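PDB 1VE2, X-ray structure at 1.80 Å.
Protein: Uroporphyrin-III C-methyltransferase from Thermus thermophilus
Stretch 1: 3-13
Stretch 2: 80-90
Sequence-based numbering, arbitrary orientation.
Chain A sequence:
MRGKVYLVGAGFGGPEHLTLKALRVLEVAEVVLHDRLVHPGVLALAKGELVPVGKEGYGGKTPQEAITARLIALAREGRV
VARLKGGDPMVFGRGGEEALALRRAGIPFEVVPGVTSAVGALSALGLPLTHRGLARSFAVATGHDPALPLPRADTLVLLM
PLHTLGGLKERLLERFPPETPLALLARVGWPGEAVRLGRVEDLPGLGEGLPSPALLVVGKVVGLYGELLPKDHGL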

ATOM      1  N   GLY A   3     -26.522 -10.076   9.603  1.00 37.11           N
ATOM      2  CA  GLY A   3     -25.645  -8.949   9.834  1.00 33.08           C
ATOM      3  C   GLY A   3     -24.226  -9.241   9.390  1.00 30.95           C
ATOM      4  O   GLY A   3     -23.761 -10.381   9.442  1.00 29.74           O
ATOM      5  N   LYS A   4     -23.539  -8.202   8.939  1.00 27.17           N
ATOM      6  CA  LYS A   4     -22.166  -8.342   8.486  1.00 24.88           C
ATOM      7  C   LYS A   4     -21.523  -6.974   8.449  1.00 23.07           C
ATOM      8  O   LYS A   4     -22.175  -5.979   8.149  1.00 21.66           O
ATOM      9  CB  LYS A   4     -22.125  -8.968   7.094  1.00 27.41           C
ATOM     10  CG  LYS A   4     -20.724  -9.183   6.551  1.00 27.25           C
ATOM     11  CD  LYS A   4     -20.774 -10.007   5.274  1.00 29.89           C
ATOM     12  CE  LYS A   4     -19.380 -10.320   4.755  1.00 31.04           C
ATOM     13  NZ  LYS A   4     -19.450 -11.108   3.492  1.00 34.09           N
ATOM     14  N   VAL A   5     -20.232  -6.929   8.743  1.00 21.49           N
ATOM     15  CA  VAL A   5     -19.518  -5.669   8.750  1.00 19.99           C
ATOM     16  C   VAL A   5     -18.352  -5.723   7.777  1.00 19.60           C
ATOM     17  O   VAL A   5     -17.609  -6.706   7.731  1.00 17.94           O
ATOM     18  CB  VAL A   5     -18.969  -5.350  10.164  1.00 21.14           C
ATOM     19  CG1 VAL A   5     -18.152  -4.066  10.126  1.00 19.85           C
ATOM     20  CG2 VAL A   5     -20.129  -5.227  11.160  1.00 18.27           C
ATOM     21  N   TYR A   6     -18.207  -4.667   6.987  1.00 18.13           N
ATOM     22  CA  TYR A   6     -17.100  -4.578   6.046  1.00 17.16           C
ATOM     23  C   TYR A   6     -16.216  -3.434   6.513  1.00 18.67           C
ATOM     24  O   TYR A   6     -16.721  -2.343   6.783  1.00 17.83           O
ATOM     25  CB  TYR A   6     -17.599  -4.246   4.637  1.00 19.02           C
ATOM     26  CG  TYR A   6     -18.295  -5.380   3.926  1.00 19.73           C
ATOM     27  CD1 TYR A   6     -17.571  -6.305   3.178  1.00 22.28           C
ATOM     28  CD2 TYR A   6     -19.681  -5.521   3.990  1.00 20.89           C
ATOM     29  CE1 TYR A   6     -18.209  -7.345   2.503  1.00 21.03           C
ATOM     30  CE2 TYR A   6     -20.331  -6.561   3.321  1.00 22.19           C
ATOM     31  CZ  TYR A   6     -19.587  -7.465   2.579  1.00 22.82           C
ATOM     32  OH  TYR A   6     -20.220  -8.488   1.908  1.00 24.71           O
ATOM     33  N   LEU A   7     -14.917  -3.682   6.654  1.00 17.35           N
ATOM     34  CA  LEU A   7     -13.995  -2.597   7.026  1.00 18.03           C
ATOM     35  C   LEU A   7     -13.440  -2.226   5.656  1.00 15.06           C
ATOM     36  O   LEU A   7     -12.681  -2.990   5.053  1.00 16.18           O
ATOM     37  CB  LEU A   7     -12.892  -3.097   7.969  1.00 16.66           C
ATOM     38  CG  LEU A   7     -13.385  -3.733   9.283  1.00 17.69           C
ATOM     39  CD1 LEU A   7     -12.177  -3.969  10.190  1.00 18.94           C
ATOM     40  CD2 LEU A   7     -14.399  -2.823   9.994  1.00 17.27           C
ATOM     41  N   VAL A   8     -13.843  -1.054   5.173  1.00 15.46           N
ATOM     42  CA  VAL A   8     -13.497  -0.589   3.829  1.00 17.18           C
ATOM     43  C   VAL A   8     -12.504   0.548   3.696  1.00 16.87           C
ATOM     44  O   VAL A   8     -12.620   1.568   4.372  1.00 18.22           O
ATOM     45  CB  VAL A   8     -14.793  -0.159   3.083  1.00 17.59           C
ATOM     46  CG1 VAL A   8     -14.484   0.208   1.613  1.00 16.87           C
ATOM     47  CG2 VAL A   8     -15.827  -1.268   3.182  1.00 18.27           C
ATOM     48  N   GLY A   9     -11.539   0.363   2.801  1.00 18.21           N
ATOM     49  CA  GLY A   9     -10.552   1.391   2.537  1.00 17.65           C
ATOM     50  C   GLY A   9     -11.073   2.316   1.445  1.00 18.96           C
ATOM     51  O   GLY A   9     -11.532   1.853   0.399  1.00 17.07           O
ATOM     52  N   ALA A  10     -11.008   3.625   1.684  1.00 17.49           N
ATOM     53  CA  ALA A  10     -11.481   4.597   0.703  1.00 18.12           C
ATOM     54  C   ALA A  10     -10.367   5.082  -0.219  1.00 17.07           C
ATOM     55  O   ALA A  10     -10.613   5.870  -1.130  1.00 17.41           O
ATOM     56  CB  ALA A  10     -12.110   5.801   1.421  1.00 19.73           C
ATOM     57  N   GLY A  11      -9.146   4.610   0.001  1.00 16.15           N
ATOM     58  CA  GLY A  11      -8.052   5.065  -0.833  1.00 16.39           C
ATOM     59  C   GLY A  11      -7.585   6.408  -0.296  1.00 16.92           C
ATOM     60  O   GLY A  11      -8.164   6.919   0.657  1.00 19.60           O
ATOM     61  N   PHE A  12      -6.563   6.987  -0.913  1.00 16.86           N
ATOM     62  CA  PHE A  12      -6.003   8.261  -0.453  1.00 18.47           C
ATOM     63  C   PHE A  12      -6.698   9.515  -0.998  1.00 19.37           C
ATOM     64  O   PHE A  12      -6.512  10.614  -0.461  1.00 21.24           O
ATOM     65  CB  PHE A  12      -4.519   8.317  -0.832  1.00 18.15           C
ATOM     66  CG  PHE A  12      -4.283   8.478  -2.308  1.00 19.64           C
ATOM     67  CD1 PHE A  12      -4.292   9.739  -2.897  1.00 19.46           C
ATOM     68  CD2 PHE A  12      -4.132   7.364  -3.124  1.00 19.83           C
ATOM     69  CE1 PHE A  12      -4.160   9.886  -4.277  1.00 19.79           C
ATOM     70  CE2 PHE A  12      -4.000   7.507  -4.501  1.00 20.48           C
ATOM     71  CZ  PHE A  12      -4.017   8.772  -5.079  1.00 19.87           C
ATOM     72  N   GLY A  13      -7.484   9.361  -2.059  1.00 19.81           N
ATOM     73  CA  GLY A  13      -8.140  10.522  -2.636  1.00 18.34           C
ATOM     74  C   GLY A  13      -9.495  10.300  -3.283  1.00 17.01           C
ATOM     75  O   GLY A  13     -10.428   9.824  -2.644  1.00 16.50           O
ATOM     76  N   VAL A  80     -26.292  -5.067   7.139  1.00 29.44           N
ATOM     77  CA  VAL A  80     -25.009  -5.157   6.444  1.00 27.47           C
ATOM     78  C   VAL A  80     -24.474  -3.742   6.537  1.00 25.74           C
ATOM     79  O   VAL A  80     -25.077  -2.816   6.008  1.00 24.84           O
ATOM     80  CB  VAL A  80     -25.173  -5.512   4.958  1.00 28.80           C
ATOM     81  CG1 VAL A  80     -23.836  -5.354   4.234  1.00 28.84           C
ATOM     82  CG2 VAL A  80     -25.685  -6.936   4.823  1.00 29.47           C
ATOM     83  N   VAL A  81     -23.347  -3.565   7.210  1.00 23.74           N
ATOM     84  CA  VAL A  81     -22.814  -2.231   7.372  1.00 22.07           C
ATOM     85  C   VAL A  81     -21.345  -2.129   7.007  1.00 21.60           C
ATOM     86  O   VAL A  81     -20.655  -3.139   6.843  1.00 19.35           O
ATOM     87  CB  VAL A  81     -23.031  -1.750   8.818  1.00 25.40           C
ATOM     88  CG1 VAL A  81     -24.531  -1.718   9.119  1.00 27.12           C
ATOM     89  CG2 VAL A  81     -22.334  -2.679   9.787  1.00 22.77           C
ATOM     90  N   ALA A  82     -20.874  -0.899   6.868  1.00 21.36           N
ATOM     91  CA  ALA A  82     -19.487  -0.675   6.506  1.00 21.49           C
ATOM     92  C   ALA A  82     -18.846   0.424   7.325  1.00 20.37           C
ATOM     93  O   ALA A  82     -19.494   1.402   7.699  1.00 21.82           O
ATOM     94  CB  ALA A  82     -19.379  -0.329   5.020  1.00 22.36           C
ATOM     95  N   ARG A  83     -17.567   0.226   7.605  1.00 17.69           N
ATOM     96  CA  ARG A  83     -16.744   1.195   8.309  1.00 18.22           C
ATOM     97  C   ARG A  83     -15.874   1.687   7.145  1.00 18.96           C
ATOM     98  O   ARG A  83     -15.116   0.906   6.568  1.00 20.05           O
ATOM     99  CB  ARG A  83     -15.884   0.488   9.364  1.00 17.83           C
ATOM    100  CG  ARG A  83     -14.835   1.362  10.036  1.00 19.84           C
ATOM    101  CD  ARG A  83     -15.428   2.322  11.053  1.00 18.40           C
ATOM    102  NE  ARG A  83     -14.383   3.145  11.648  1.00 20.19           N
ATOM    103  CZ  ARG A  83     -14.022   4.347  11.212  1.00 22.55           C
ATOM    104  NH1 ARG A  83     -14.632   4.896  10.168  1.00 25.14           N
ATOM    105  NH2 ARG A  83     -13.023   4.993  11.805  1.00 22.78           N
ATOM    106  N   LEU A  84     -16.002   2.960   6.784  1.00 17.88           N
ATOM    107  CA  LEU A  84     -15.243   3.520   5.661  1.00 18.24           C
ATOM    108  C   LEU A  84     -14.113   4.386   6.195  1.00 18.65           C
ATOM    109  O   LEU A  84     -14.348   5.368   6.905  1.00 19.85           O
ATOM    110  CB  LEU A  84     -16.169   4.340   4.757  1.00 15.99           C
ATOM    111  CG  LEU A  84     -15.573   4.916   3.461  1.00 17.43           C
ATOM    112  CD1 LEU A  84     -15.075   3.784   2.536  1.00 16.97           C
ATOM    113  CD2 LEU A  84     -16.655   5.733   2.754  1.00 16.59           C
ATOM    114  N   LYS A  85     -12.888   4.014   5.841  1.00 19.14           N
ATOM    115  CA  LYS A  85     -11.697   4.688   6.337  1.00 21.64           C
ATOM    116  C   LYS A  85     -10.728   5.146   5.251  1.00 20.77           C
ATOM    117  O   LYS A  85     -10.556   4.483   4.232  1.00 20.41           O
ATOM    118  CB  LYS A  85     -10.966   3.730   7.284  1.00 25.43           C
ATOM    119  CG  LYS A  85     -11.888   2.646   7.845  1.00 28.94           C
ATOM    120  CD  LYS A  85     -11.147   1.596   8.663  1.00 32.21           C
ATOM    121  CE  LYS A  85     -10.562   2.185   9.936  1.00 34.09           C
ATOM    122  NZ  LYS A  85      -9.945   1.130  10.770  1.00 33.84           N
ATOM    123  N   GLY A  86     -10.080   6.281   5.483  1.00 20.70           N
ATOM    124  CA  GLY A  86      -9.118   6.774   4.516  1.00 18.85           C
ATOM    125  C   GLY A  86      -7.996   5.762   4.329  1.00 18.22           C
ATOM    126  O   GLY A  86      -7.634   5.042   5.269  1.00 18.15           O
ATOM    127  N   GLY A  87      -7.462   5.701   3.111  1.00 18.18           N
ATOM    128  CA  GLY A  87      -6.379   4.781   2.790  1.00 16.73           C
ATOM    129  C   GLY A  87      -6.822   3.333   2.872  1.00 15.98           C
ATOM    130  O   GLY A  87      -7.862   2.968   2.337  1.00 15.69           O
ATOM    131  N   ASP A  88      -6.013   2.505   3.527  1.00 16.22           N
ATOM    132  CA  ASP A  88      -6.329   1.092   3.720  1.00 15.83           C
ATOM    133  C   ASP A  88      -6.878   0.997   5.150  1.00 16.82           C
ATOM    134  O   ASP A  88      -6.351   1.627   6.068  1.00 18.42           O
ATOM    135  CB  ASP A  88      -5.072   0.250   3.562  1.00 14.59           C
ATOM    136  CG  ASP A  88      -5.344  -1.221   3.715  1.00 16.41           C
ATOM    137  OD1 ASP A  88      -5.442  -1.692   4.867  1.00 16.67           O
ATOM    138  OD2 ASP A  88      -5.468  -1.901   2.678  1.00 15.59           O
ATOM    139  N   PRO A  89      -7.932   0.200   5.360  1.00 16.85           N
ATOM    140  CA  PRO A  89      -8.525   0.076   6.692  1.00 18.75           C
ATOM    141  C   PRO A  89      -7.679  -0.533   7.801  1.00 19.52           C
ATOM    142  O   PRO A  89      -8.008  -0.381   8.977  1.00 22.61           O
ATOM    143  CB  PRO A  89      -9.789  -0.739   6.424  1.00 17.76           C
ATOM    144  CG  PRO A  89      -9.343  -1.673   5.358  1.00 17.49           C
ATOM    145  CD  PRO A  89      -8.520  -0.785   4.430  1.00 18.09           C
ATOM    146  N   MET A  90      -6.602  -1.217   7.438  1.00 18.42           N
ATOM    147  CA  MET A  90      -5.748  -1.854   8.434  1.00 20.25           C
ATOM    148  C   MET A  90      -4.450  -1.103   8.732  1.00 19.13           C
ATOM    149  O   MET A  90      -3.733  -1.454   9.664  1.00 22.16           O
ATOM    150  CB  MET A  90      -5.425  -3.279   7.985  1.00 20.50           C
ATOM    151  CG  MET A  90      -6.686  -4.108   7.673  1.00 22.91           C
ATOM    152  SD  MET A  90      -7.746  -4.365   9.139  1.00 28.73           S
ATOM    153  CE  MET A  90      -6.772  -5.505   9.938  1.00 18.91           C
TER

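The two stretches lie side by side as neighbouring parallel strands of a sheet, their directions 20° apart. Register runs from Lys-4 beside Val-80 to Gly-9 beside Lys-85. Touching residues are at least 74 positions apart in sequence.

The backbone bonds form the usual parallel ladder, in which alternate residues of each strand supply both N and O to the partner. Val-81 N donates to Lys-4 O at 2.8 Å, and Tyr-6 N donates to Val-81 O at 2.9 Å. Arg-83 N then reaches Tyr-6 O at 2.8 Å, and Val-8 N reaches Arg-83 O at 2.7 Å. The last rungs are Lys-85 N to Val-8 O at 2.9 Å and Ala-10 N to Lys-85 O at 2.7 Å. All six are short, with N-H...O angles of 154° to 170°. Several carbonyls also receive a CA-H contact; the shortest runs from Ala-82 CA to Tyr-6 O, 3.2 Å.

Beyond the ladder, Gly-11 and Gly-87 form a single antiparallel bridge. Gly-11 N donates to Gly-87 O at 3.1 Å, and Gly-87 N returns a bond to Gly-11 O at 2.8 Å. Ala-10 N is 3.3 Å from Gly-87 O, but the angle is poor; its hydrogen is already used by Lys-85 O. Gly-9 leaves space here. A CB on it would lie 2.6 Å from Gly-87 O and 2.9 Å from Pro-89 CD, both clashes. Gly-87 has positive phi, which favours glycine.

Side chains meet on both faces. On one, Val-5 CG2 packs against Val-81 CG2 at 3.6 Å, and Leu-7 CD2 touches Arg-83 CB at 3.7 Å. Leu-7 CB also lies 4.2 Å from Pro-89 CB. The Arg-83 end leads away, and its guanidinium nitrogens are hydrogen-bonded elsewhere in the structure.

On the other face, the edge of the Tyr-6 ring meets Val-80, with Tyr-6 CE2 3.8 Å from Val-80 CG1. Small Ala-82 sits beside Val-8, with Val-8 CG2 4.1 Å from Ala-82 CB. Leu-84 CD1 contacts both Val-8 CG1 at 3.7 Å and Ala-10 CB at 3.8 Å. These contacts are apolar.

Some charged ends find partners within their own stretch. Lys-4 NZ donates to Tyr-6 OH at 3.2 Å, and Lys-85 NZ to Pro-89 O at 3.0 Å. Asp-88 OD1 accepts from Met-90 N at 2.9 Å. Lys-4 NZ, Lys-85 NZ and Asp-88 OD1 also bond elsewhere in the structure, and Asp-88 OD2 is satisfied there.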